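Local coordinates for protein beta-lactamase Mb2281c (PDB 3I7J) that probably works as a hydrolase of the beta-lactamase family, opening beta-lactams or related amide or ester bonds, at residues N60-A65 with T71-L76; V106-V111 with I117-Y122; G203-I206 with P212-T215; G225-S230 with D258-I263. All coordinates share one frame; numbering follows the deposited sequence.

The four contacts fall into two pairs. Interactions 1 and 2 have centres about 14 Å apart and join directly, L76 CD2 resting 3.4 Å from L107 CD2 in the helix-rich part of the chain. Interactions 3 and 4, about 9 Å apart between centres, share the antiparallel sheet: E205 N and G225 O, 2.9 Å apart, probably form a backbone hydrogen bond between neighbouring strands, and the rings of W214 and F227 meet. L76 CB, 3.9 Å from G203 N, brings interaction 1 against interaction 3. A probable SxxK catalytic motif, S40 and K43, lies at the start of helix 42-56 where the two regions meet; in interaction 4, H226 touches K43 and G228 also touches this motif.

Interaction 1 (N60-A65 with T71-L76); sequences NLDTPA and TVRHLL
L61 and T63 lend their carbonyls to the first turn of helix 72-76, whose leading N-H groups have no helical acceptor. L61 O takes R73 N and T63 O takes V72 N, each at 2.9 Å. T63 O also receives a CA-H contact from T71. The next amides are served from inside: L75 N, and more weakly H74 N, bond to T71 O. T71 OG1 lies 3.1 Å from L61 O and shares a 2.7 Å hydrogen bond with H74 ND1 in which either atom could donate. One water joins T71 OG1 to D62 OD1, donating to the carboxylate, and weakly accepts from R73 NE. D62 OD1 has a second partner at the edge of the guanidinium, a weak salt bridge to R73 NH2 of 3.3 Å. With chi3 bent to -53°, the guanidinium turns one face to L61 CB, while NH1 bonds to Q181. Apolar contact is closest at A65 CB, 3.5 Å from L75 CD1; L61 CD1 meets L76 CD1 on the side facing helix 42-56. The arrangement is a type I turn, N60 to T63, whose carbonyls complete the N-terminus of a short helix with T71 as N-cap, followed by a single beta bridge between P64 and T71.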
loop_
_atom_site.group_PDB
_atom_site.type_symbol
_atom_site.label_atom_id
_atom_site.label_comp_id
_atom_site.label_asym_id
_atom_site.label_seq_id
_atom_site.Cartn_x
_atom_site.Cartn_y
_atom_site.Cartn_z
ATOM N N ASN A 60 20.085 -3.272 2.395
ATOM C CA ASN A 60 19.824 -4.397 1.517
ATOM C C ASN A 60 18.574 -5.032 2.079
ATOM O O ASN A 60 18.180 -4.737 3.202
ATOM C CB ASN A 60 20.970 -5.402 1.560
ATOM C CG ASN A 60 22.298 -4.777 1.182
ATOM O OD1 ASN A 60 22.401 -4.058 0.183
ATOM N ND2 ASN A 60 23.326 -5.054 1.973
ATOM N N LEU A 61 17.946 -5.887 1.291
ATOM C CA LEU A 61 16.750 -6.576 1.728
ATOM C C LEU A 61 17.122 -7.541 2.856
ATOM O O LEU A 61 16.331 -7.773 3.768
ATOM C CB LEU A 61 16.149 -7.345 0.552
ATOM C CG LEU A 61 14.839 -6.878 -0.102
ATOM C CD1 LEU A 61 14.543 -5.421 0.172
ATOM C CD2 LEU A 61 14.928 -7.162 -1.586
ATOM N N ASP A 62 18.336 -8.087 2.800
ATOM C CA ASP A 62 18.781 -9.030 3.816
ATOM C C ASP A 62 19.478 -8.337 4.989
ATOM O O ASP A 62 19.962 -8.993 5.906
ATOM C CB ASP A 62 19.703 -10.091 3.198
ATOM C CG ASP A 62 19.031 -10.875 2.076
ATOM O OD1 ASP A 62 17.838 -11.234 2.213
ATOM O OD2 ASP A 62 19.699 -11.141 1.048
ATOM N N THR A 63 19.527 -7.010 4.954
ATOM C CA THR A 63 20.142 -6.246 6.035
ATOM C C THR A 63 19.376 -6.497 7.334
ATOM O O THR A 63 18.168 -6.318 7.386
ATOM C CB THR A 63 20.082 -4.743 5.750
ATOM O OG1 THR A 63 20.833 -4.447 4.572
ATOM C CG2 THR A 63 20.637 -3.954 6.911
ATOM N N PRO A 64 20.073 -6.914 8.402
ATOM C CA PRO A 64 19.432 -7.178 9.696
ATOM C C PRO A 64 18.697 -5.949 10.234
ATOM O O PRO A 64 19.256 -4.854 10.291
ATOM C CB PRO A 64 20.608 -7.580 10.587
ATOM C CG PRO A 64 21.528 -8.270 9.631
ATOM C CD PRO A 64 21.490 -7.324 8.431
ATOM N N ALA A 65 17.443 -6.143 10.623
ATOM C CA ALA A 65 16.620 -5.066 11.162
ATOM C C ALA A 65 15.448 -5.691 11.920
ATOM O O ALA A 65 14.772 -6.572 11.395
ATOM C CB ALA A 65 16.104 -4.173 10.027
ATOM N N THR A 71 15.110 -9.155 9.031
ATOM C CA THR A 71 15.786 -8.276 8.074
ATOM C C THR A 71 14.808 -7.240 7.509
ATOM O O THR A 71 13.619 -7.245 7.832
ATOM C CB THR A 71 16.377 -9.073 6.880
ATOM O OG1 THR A 71 15.315 -9.624 6.094
ATOM C CG2 THR A 71 17.276 -10.220 7.374
ATOM N N VAL A 72 15.316 -6.347 6.670
ATOM C CA VAL A 72 14.483 -5.344 6.035
ATOM C C VAL A 72 13.330 -6.046 5.292
ATOM O O VAL A 72 12.180 -5.609 5.379
ATOM C CB VAL A 72 15.341 -4.465 5.071
ATOM C CG1 VAL A 72 14.461 -3.643 4.140
ATOM C CG2 VAL A 72 16.221 -3.520 5.906
ATOM N N ARG A 73 13.626 -7.150 4.602
ATOM C CA ARG A 73 12.601 -7.896 3.867
ATOM C C ARG A 73 11.477 -8.412 4.774
ATOM O O ARG A 73 10.316 -8.418 4.365
ATOM C CB ARG A 73 13.210 -9.090 3.116
ATOM C CG ARG A 73 12.231 -9.775 2.147
ATOM C CD ARG A 73 12.683 -11.188 1.778
ATOM N NE ARG A 73 14.051 -11.199 1.276
ATOM C CZ ARG A 73 14.397 -10.891 0.031
ATOM N NH1 ARG A 73 13.468 -10.556 -0.857
ATOM N NH2 ARG A 73 15.678 -10.905 -0.320
ATOM N N HIS A 74 11.819 -8.862 5.985
ATOM C CA HIS A 74 10.811 -9.364 6.922
ATOM C C HIS A 74 9.920 -8.219 7.376
ATOM O O HIS A 74 8.719 -8.397 7.588
ATOM C CB HIS A 74 11.435 -9.983 8.184
ATOM C CG HIS A 74 12.229 -11.228 7.938
ATOM N ND1 HIS A 74 13.513 -11.205 7.437
ATOM C CD2 HIS A 74 11.942 -12.532 8.176
ATOM C CE1 HIS A 74 13.987 -12.438 7.382
ATOM N NE2 HIS A 74 13.052 -13.261 7.826
ATOM N N LEU A 75 10.511 -7.044 7.556
ATOM C CA LEU A 75 9.735 -5.895 7.995
ATOM C C LEU A 75 8.739 -5.475 6.921
ATOM O O LEU A 75 7.573 -5.206 7.219
ATOM C CB LEU A 75 10.663 -4.741 8.354
ATOM C CG LEU A 75 11.604 -5.086 9.513
ATOM C CD1 LEU A 75 12.606 -3.946 9.706
ATOM C CD2 LEU A 75 10.785 -5.299 10.791
ATOM N N LEU A 76 9.194 -5.445 5.671
ATOM C CA LEU A 76 8.350 -5.064 4.543
ATOM C C LEU A 76 7.201 -6.038 4.298
ATOM O O LEU A 76 6.099 -5.630 3.915
ATOM C CB LEU A 76 9.206 -4.966 3.275
ATOM C CG LEU A 76 10.106 -3.729 3.148
ATOM C CD1 LEU A 76 11.169 -3.932 2.073
ATOM C CD2 LEU A 76 9.236 -2.531 2.824
HETATM O O HOH W 1 15.867 -11.304 4.069
#

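Interaction 2 (V106-V111 with I117-Y122); sequences VLAESV and IEFGRY
A108 and F119 make a CH-pi contact: A108 CB stands 3.6 Å from the centroid of the phenyl ring, 13° off its normal, close to the ring centre. A second CH-pi contact lies one helical turn further along each segment, where V111 CG1 sits 3.9 Å from the centroid of the Y122 ring, shifted toward the rim. Both aromatic side chains leave their helix with CG anti to the backbone N (chi1 -166° for F119, -176° for Y122), which lays a face of each ring against the partner helix.

Plain apolar packing fills in between them. V111 CB approaches F119 CE1 at 4.1 Å from the edge of that ring, so one valine meets the edge of one aromatic ring and a face of the next.

The contact itself is apolar; the side-chain bonds of segment 117-122 begin with E118, the N-cap, which accepts from G120 N through OE1 at 3.0 Å and from R121 N through OE2 at 2.8 Å, each donor coming from above the carboxylate plane. The phenol of Y122 is satisfied further off, by a hydrogen bond from its OH to E56.

The contact closes the tight corner between helices 101-115 and 119-131. Helix 42-56 lies against it, with A53 touching V111 and Y122 and V46 touching F119, while P142 and A145 cover A108.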
loop_
_atom_site.group_PDB
_atom_site.type_symbol
_atom_site.label_atom_id
_atom_site.label_comp_id
_atom_site.label_asym_id
_atom_site.label_seq_id
_atom_site.Cartn_x
_atom_site.Cartn_y
_atom_site.Cartn_z
ATOM N N VAL A 106 10.213 0.272 12.582
ATOM C CA VAL A 106 11.591 -0.218 12.644
ATOM C C VAL A 106 12.214 -0.075 11.255
ATOM O O VAL A 106 13.404 0.234 11.120
ATOM C CB VAL A 106 11.671 -1.696 13.113
ATOM C CG1 VAL A 106 13.137 -2.156 13.145
ATOM C CG2 VAL A 106 11.079 -1.826 14.515
ATOM N N LEU A 107 11.392 -0.276 10.228
ATOM C CA LEU A 107 11.832 -0.153 8.838
ATOM C C LEU A 107 12.247 1.291 8.556
ATOM O O LEU A 107 13.341 1.545 8.050
ATOM C CB LEU A 107 10.702 -0.550 7.888
ATOM C CG LEU A 107 10.971 -0.357 6.393
ATOM C CD1 LEU A 107 12.117 -1.264 5.967
ATOM C CD2 LEU A 107 9.708 -0.694 5.602
ATOM N N ALA A 108 11.363 2.227 8.888
ATOM C CA ALA A 108 11.638 3.641 8.684
ATOM C C ALA A 108 12.875 4.056 9.486
ATOM O O ALA A 108 13.678 4.863 9.022
ATOM C CB ALA A 108 10.422 4.489 9.109
ATOM N N GLU A 109 13.021 3.509 10.690
ATOM C CA GLU A 109 14.167 3.825 11.539
ATOM C C GLU A 109 15.478 3.361 10.913
ATOM O O GLU A 109 16.494 4.054 10.999
ATOM C CB GLU A 109 14.011 3.179 12.922
ATOM C CG GLU A 109 12.975 3.867 13.784
ATOM C CD GLU A 109 12.711 3.166 15.097
ATOM O OE1 GLU A 109 13.128 1.999 15.272
ATOM O OE2 GLU A 109 12.064 3.787 15.961
ATOM N N SER A 110 15.461 2.186 10.295
ATOM C CA SER A 110 16.664 1.663 9.659
ATOM C C SER A 110 17.071 2.540 8.478
ATOM O O SER A 110 18.228 2.944 8.371
ATOM C CB SER A 110 16.443 0.224 9.183
ATOM O OG SER A 110 16.162 -0.631 10.281
ATOM N N VAL A 111 16.118 2.842 7.600
ATOM C CA VAL A 111 16.398 3.674 6.432
ATOM C C VAL A 111 16.929 5.032 6.896
ATOM O O VAL A 111 17.894 5.552 6.341
ATOM C CB VAL A 111 15.113 3.874 5.564
ATOM C CG1 VAL A 111 15.390 4.832 4.415
ATOM C CG2 VAL A 111 14.640 2.532 5.018
ATOM N N ILE A 117 19.229 10.526 6.725
ATOM C CA ILE A 117 18.162 11.473 6.419
ATOM C C ILE A 117 16.881 11.182 7.198
ATOM O O ILE A 117 16.461 10.030 7.303
ATOM C CB ILE A 117 17.835 11.445 4.921
ATOM C CG1 ILE A 117 19.114 11.704 4.118
ATOM C CG2 ILE A 117 16.770 12.479 4.600
ATOM C CD1 ILE A 117 18.933 11.591 2.619
ATOM N N GLU A 118 16.256 12.225 7.743
ATOM C CA GLU A 118 15.021 12.042 8.506
ATOM C C GLU A 118 14.031 11.333 7.583
ATOM O O GLU A 118 13.822 11.756 6.443
ATOM C CB GLU A 118 14.486 13.397 8.978
ATOM C CG GLU A 118 13.306 13.285 9.930
ATOM C CD GLU A 118 11.990 13.227 9.201
ATOM O OE1 GLU A 118 11.044 12.582 9.703
ATOM O OE2 GLU A 118 11.902 13.848 8.120
ATOM N N PHE A 119 13.419 10.257 8.071
ATOM C CA PHE A 119 12.527 9.485 7.217
ATOM C C PHE A 119 11.454 10.242 6.453
ATOM O O PHE A 119 11.230 9.961 5.279
ATOM C CB PHE A 119 11.863 8.332 7.969
ATOM C CG PHE A 119 11.209 7.346 7.045
ATOM C CD1 PHE A 119 11.985 6.520 6.239
ATOM C CD2 PHE A 119 9.830 7.321 6.893
ATOM C CE1 PHE A 119 11.395 5.691 5.289
ATOM C CE2 PHE A 119 9.229 6.499 5.945
ATOM C CZ PHE A 119 10.016 5.687 5.144
ATOM N N GLY A 120 10.774 11.176 7.107
ATOM C CA GLY A 120 9.755 11.932 6.406
ATOM C C GLY A 120 10.370 12.641 5.211
ATOM O O GLY A 120 9.800 12.663 4.121
ATOM N N ARG A 121 11.548 13.219 5.418
ATOM C CA ARG A 121 12.245 13.922 4.355
ATOM C C ARG A 121 12.778 12.938 3.328
ATOM O O ARG A 121 12.835 13.248 2.144
ATOM C CB ARG A 121 13.392 14.753 4.935
ATOM C CG ARG A 121 14.288 15.407 3.900
ATOM C CD ARG A 121 15.447 16.111 4.580
ATOM N NE ARG A 121 16.383 16.696 3.627
ATOM C CZ ARG A 121 17.454 17.403 3.973
ATOM N NH1 ARG A 121 17.724 17.609 5.255
ATOM N NH2 ARG A 121 18.248 17.917 3.039
ATOM N N TYR A 122 13.166 11.748 3.778
ATOM C CA TYR A 122 13.677 10.745 2.857
ATOM C C TYR A 122 12.561 10.306 1.911
ATOM O O TYR A 122 12.783 10.123 0.711
ATOM C CB TYR A 122 14.207 9.521 3.609
ATOM C CG TYR A 122 14.832 8.506 2.678
ATOM C CD1 TYR A 122 16.172 8.613 2.302
ATOM C CD2 TYR A 122 14.060 7.496 2.092
ATOM C CE1 TYR A 122 16.727 7.753 1.364
ATOM C CE2 TYR A 122 14.607 6.627 1.151
ATOM C CZ TYR A 122 15.939 6.767 0.791
ATOM O OH TYR A 122 16.483 5.943 -0.159
#

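Interaction 3 (G203-I206 with P212-T215); sequences GFEI and PHWT
E205 sends its carboxylate out from strand 205-206 to meet W214 and H213, and these three residues account for nearly all the buried surface. E205 OE1 receives the indole N-H: W214 NE1 lies 2.9 Å away, with an angle of 153° at the hydrogen. The oxygen is met on its syn side and lies almost in the plane of the indole, at that ring's edge, though the two flat groups are inclined by 62°. This settles the buried indole nitrogen. The other carboxylate oxygen, OE2, forms a salt bridge with K210, the stronger polar partner of E205, and should help to hold the group in an ionised state.

Strand 205-206 is an outermost strand of the six-stranded antiparallel sheet, and its neighbour there is 224-228. The loop holding 212-215 lies on the way between them, so the carboxylate ties the edge strand to the long loop that leads to its antiparallel neighbour in the sheet of the beta-lactamase-type fold.

H213 comes at E205 from the opposite direction and puts its ring edge near the carboxylate. The imidazole also covers part of one face of W214, with W214 CD1 3.5 Å above the imidazole plane. T215 CG2, 3.6 Å above the indole plane, rests on that same indole face. W214 holds CG between its backbone N and carbonyl carbon, chi1 48°, folding the indole back toward the strand. There its ring meets that of F227, and W235 touches it from strand 232-237; L189 touches both E205 and H213.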
loop_
_atom_site.group_PDB
_atom_site.type_symbol
_atom_site.label_atom_id
_atom_site.label_comp_id
_atom_site.label_asym_id
_atom_site.label_seq_id
_atom_site.Cartn_x
_atom_site.Cartn_y
_atom_site.Cartn_z
ATOM N N GLY A 203 5.916 -4.746 1.106
ATOM C CA GLY A 203 5.248 -3.551 1.588
ATOM C C GLY A 203 3.875 -3.375 0.970
ATOM O O GLY A 203 3.053 -2.610 1.469
ATOM N N PHE A 204 3.633 -4.088 -0.125
ATOM C CA PHE A 204 2.352 -4.024 -0.814
ATOM C C PHE A 204 1.573 -5.310 -0.525
ATOM O O PHE A 204 2.135 -6.406 -0.602
ATOM C CB PHE A 204 2.552 -3.928 -2.334
ATOM C CG PHE A 204 3.481 -2.821 -2.781
ATOM C CD1 PHE A 204 3.519 -1.597 -2.115
ATOM C CD2 PHE A 204 4.264 -2.983 -3.926
ATOM C CE1 PHE A 204 4.314 -0.551 -2.585
ATOM C CE2 PHE A 204 5.060 -1.948 -4.407
ATOM C CZ PHE A 204 5.084 -0.727 -3.734
ATOM N N GLU A 205 0.288 -5.201 -0.199
ATOM C CA GLU A 205 -0.480 -6.417 0.032
ATOM C C GLU A 205 -0.737 -7.018 -1.339
ATOM O O GLU A 205 -0.834 -6.292 -2.330
ATOM C CB GLU A 205 -1.829 -6.123 0.691
ATOM C CG GLU A 205 -2.510 -7.381 1.226
ATOM C CD GLU A 205 -4.035 -7.303 1.184
ATOM O OE1 GLU A 205 -4.598 -6.215 1.436
ATOM O OE2 GLU A 205 -4.669 -8.342 0.907
ATOM N N ILE A 206 -0.821 -8.343 -1.399
ATOM C CA ILE A 206 -1.116 -9.044 -2.646
ATOM C C ILE A 206 -2.436 -9.780 -2.412
ATOM O O ILE A 206 -2.595 -10.498 -1.426
ATOM C CB ILE A 206 -0.007 -10.050 -3.019
ATOM C CG1 ILE A 206 1.257 -9.295 -3.439
ATOM C CG2 ILE A 206 -0.460 -10.937 -4.165
ATOM C CD1 ILE A 206 2.434 -10.224 -3.805
ATOM N N PRO A 212 -13.396 -13.092 2.319
ATOM C CA PRO A 212 -13.809 -11.892 1.585
ATOM C C PRO A 212 -12.606 -10.957 1.454
ATOM O O PRO A 212 -11.595 -11.160 2.125
ATOM C CB PRO A 212 -14.908 -11.321 2.469
ATOM C CG PRO A 212 -14.411 -11.640 3.838
ATOM C CD PRO A 212 -13.913 -13.069 3.697
ATOM N N HIS A 213 -12.711 -9.943 0.598
ATOM C CA HIS A 213 -11.602 -9.007 0.387
ATOM C C HIS A 213 -12.125 -7.621 0.023
ATOM O O HIS A 213 -13.312 -7.458 -0.256
ATOM C CB HIS A 213 -10.692 -9.520 -0.740
ATOM C CG HIS A 213 -9.315 -8.925 -0.726
ATOM N ND1 HIS A 213 -8.431 -9.133 0.309
ATOM C CD2 HIS A 213 -8.674 -8.129 -1.615
ATOM C CE1 HIS A 213 -7.303 -8.491 0.057
ATOM N NE2 HIS A 213 -7.425 -7.874 -1.102
ATOM N N TRP A 214 -11.248 -6.622 0.026
ATOM C CA TRP A 214 -11.668 -5.269 -0.315
ATOM C C TRP A 214 -11.662 -5.022 -1.820
ATOM O O TRP A 214 -12.335 -4.106 -2.295
ATOM C CB TRP A 214 -10.800 -4.227 0.405
ATOM C CG TRP A 214 -9.319 -4.470 0.319
ATOM C CD1 TRP A 214 -8.578 -5.331 1.081
ATOM C CD2 TRP A 214 -8.404 -3.841 -0.583
ATOM N NE1 TRP A 214 -7.252 -5.273 0.705
ATOM C CE2 TRP A 214 -7.121 -4.368 -0.314
ATOM C CE3 TRP A 214 -8.545 -2.882 -1.599
ATOM C CZ2 TRP A 214 -5.982 -3.966 -1.020
ATOM C CZ3 TRP A 214 -7.414 -2.483 -2.302
ATOM C CH2 TRP A 214 -6.149 -3.027 -2.008
ATOM N N THR A 215 -10.912 -5.827 -2.575
ATOM C CA THR A 215 -10.878 -5.666 -4.030
ATOM C C THR A 215 -12.102 -6.341 -4.666
ATOM O O THR A 215 -12.947 -6.905 -3.966
ATOM C CB THR A 215 -9.586 -6.270 -4.658
ATOM O OG1 THR A 215 -9.497 -7.666 -4.344
ATOM C CG2 THR A 215 -8.353 -5.554 -4.135
#

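Interaction 4 (G225-S230 with D258-I263); sequences GHFGQS and DLWPAI
F227 and W260 meet ring against ring, the indole presenting its edge: W260 CZ3 comes within 3.6 Å of F227 CD2, which lies in the indole plane. Seen from the phenyl ring the approach is oblique, with the planes at 76° and the centroids 5.9 Å apart. Also near the edge of the indole is G228 O, 4.2 Å from W260 CH2. Other aromatic rings close in: F233 packs edge-to-face with W260, W10 meets the indole, and F252 meets both W260 and F227.

F227 carries CG between its backbone N and carbonyl carbon (chi1 80°), turning the phenyl off the strand toward the helix. Its carbonyl accepts a nearly straight hydrogen bond from H226 ND1 at 3.2 Å, which helps to set the rotation of that imidazole; H226 and G228 probably match the (K/H)xG strand motif beside the active site in this family.

Strand 224-228 runs between 205-206 and 232-237 in the antiparallel sheet. H226 touches helix 42-56, whereas F227 points toward helix 256-271, from which W260 reaches in.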
loop_
_atom_site.group_PDB
_atom_site.type_symbol
_atom_site.label_atom_id
_atom_site.label_comp_id
_atom_site.label_asym_id
_atom_site.label_seq_id
_atom_site.Cartn_x
_atom_site.Cartn_y
_atom_site.Cartn_z
ATOM N N GLY A 225 -1.643 -3.733 -3.522
ATOM C CA GLY A 225 -1.932 -2.382 -3.079
ATOM C C GLY A 225 -2.119 -2.330 -1.574
ATOM O O GLY A 225 -1.343 -2.930 -0.830
ATOM N N HIS A 226 -3.154 -1.636 -1.112
ATOM C CA HIS A 226 -3.378 -1.527 0.322
ATOM C C HIS A 226 -4.639 -0.718 0.594
ATOM O O HIS A 226 -5.040 0.108 -0.225
ATOM C CB HIS A 226 -2.181 -0.803 0.958
ATOM C CG HIS A 226 -1.663 -1.439 2.213
ATOM N ND1 HIS A 226 -2.374 -1.444 3.392
ATOM C CD2 HIS A 226 -0.485 -2.053 2.482
ATOM C CE1 HIS A 226 -1.657 -2.030 4.336
ATOM N NE2 HIS A 226 -0.507 -2.409 3.810
ATOM N N PHE A 227 -5.286 -0.970 1.730
ATOM C CA PHE A 227 -6.443 -0.162 2.105
ATOM C C PHE A 227 -6.116 0.337 3.500
ATOM O O PHE A 227 -5.149 -0.122 4.111
ATOM C CB PHE A 227 -7.768 -0.953 2.063
ATOM C CG PHE A 227 -8.028 -1.818 3.265
ATOM C CD1 PHE A 227 -7.430 -3.068 3.382
ATOM C CD2 PHE A 227 -8.903 -1.393 4.265
ATOM C CE1 PHE A 227 -7.699 -3.890 4.477
ATOM C CE2 PHE A 227 -9.182 -2.203 5.363
ATOM C CZ PHE A 227 -8.578 -3.457 5.471
ATOM N N GLY A 228 -6.879 1.308 3.983
ATOM C CA GLY A 228 -6.623 1.852 5.306
ATOM C C GLY A 228 -7.900 1.978 6.104
ATOM O O GLY A 228 -8.989 2.028 5.528
ATOM N N GLN A 229 -7.770 2.031 7.426
ATOM C CA GLN A 229 -8.925 2.139 8.310
ATOM C C GLN A 229 -9.602 3.500 8.214
ATOM O O GLN A 229 -10.669 3.706 8.793
ATOM C CB GLN A 229 -8.511 1.879 9.765
ATOM C CG GLN A 229 -8.054 0.447 10.061
ATOM C CD GLN A 229 -9.160 -0.583 9.868
ATOM O OE1 GLN A 229 -10.267 -0.429 10.394
ATOM N NE2 GLN A 229 -8.862 -1.643 9.127
ATOM N N SER A 230 -8.981 4.431 7.497
ATOM C CA SER A 230 -9.559 5.763 7.324
ATOM C C SER A 230 -10.554 5.751 6.171
ATOM O O SER A 230 -11.092 6.791 5.798
ATOM C CB SER A 230 -8.467 6.794 7.042
ATOM O OG SER A 230 -7.758 7.109 8.226
ATOM N N ASP A 258 -19.390 -4.300 0.866
ATOM C CA ASP A 258 -19.916 -4.656 -0.446
ATOM C C ASP A 258 -19.631 -3.585 -1.496
ATOM O O ASP A 258 -19.436 -3.891 -2.676
ATOM C CB ASP A 258 -21.420 -4.924 -0.372
ATOM C CG ASP A 258 -21.745 -6.188 0.408
ATOM O OD1 ASP A 258 -21.099 -7.227 0.160
ATOM O OD2 ASP A 258 -22.646 -6.151 1.267
ATOM N N LEU A 259 -19.589 -2.329 -1.066
ATOM C CA LEU A 259 -19.336 -1.229 -1.988
ATOM C C LEU A 259 -17.950 -1.253 -2.619
ATOM O O LEU A 259 -17.806 -1.052 -3.831
ATOM C CB LEU A 259 -19.545 0.116 -1.289
ATOM C CG LEU A 259 -20.942 0.417 -0.748
ATOM C CD1 LEU A 259 -20.972 1.835 -0.195
ATOM C CD2 LEU A 259 -21.975 0.267 -1.859
ATOM N N TRP A 260 -16.923 -1.493 -1.816
ATOM C CA TRP A 260 -15.572 -1.507 -2.363
ATOM C C TRP A 260 -15.392 -2.530 -3.476
ATOM O O TRP A 260 -14.879 -2.205 -4.536
ATOM C CB TRP A 260 -14.558 -1.697 -1.231
ATOM C CG TRP A 260 -14.362 -0.422 -0.445
ATOM C CD1 TRP A 260 -15.089 0.734 -0.555
ATOM C CD2 TRP A 260 -13.353 -0.167 0.537
ATOM N NE1 TRP A 260 -14.586 1.693 0.295
ATOM C CE2 TRP A 260 -13.518 1.167 0.973
ATOM C CE3 TRP A 260 -12.320 -0.933 1.086
ATOM C CZ2 TRP A 260 -12.687 1.748 1.937
ATOM C CZ3 TRP A 260 -11.493 -0.357 2.046
ATOM C CH2 TRP A 260 -11.680 0.971 2.457
ATOM N N PRO A 261 -15.823 -3.778 -3.253
ATOM C CA PRO A 261 -15.679 -4.799 -4.297
ATOM C C PRO A 261 -16.522 -4.447 -5.533
ATOM O O PRO A 261 -16.103 -4.662 -6.672
ATOM C CB PRO A 261 -16.177 -6.069 -3.606
ATOM C CG PRO A 261 -15.849 -5.812 -2.157
ATOM C CD PRO A 261 -16.271 -4.382 -1.986
ATOM N N ALA A 262 -17.706 -3.893 -5.295
ATOM C CA ALA A 262 -18.608 -3.522 -6.374
ATOM C C ALA A 262 -18.037 -2.447 -7.284
ATOM O O ALA A 262 -18.127 -2.558 -8.508
ATOM C CB ALA A 262 -19.953 -3.056 -5.802
ATOM N N ILE A 263 -17.443 -1.405 -6.706
ATOM C CA ILE A 263 -16.888 -0.348 -7.548
ATOM C C ILE A 263 -15.652 -0.859 -8.285
ATOM O O ILE A 263 -15.350 -0.417 -9.395
ATOM C CB ILE A 263 -16.548 0.922 -6.735
ATOM C CG1 ILE A 263 -16.198 2.057 -7.698
ATOM C CG2 ILE A 263 -15.399 0.655 -5.772
ATOM C CD1 ILE A 263 -15.994 3.387 -7.001
#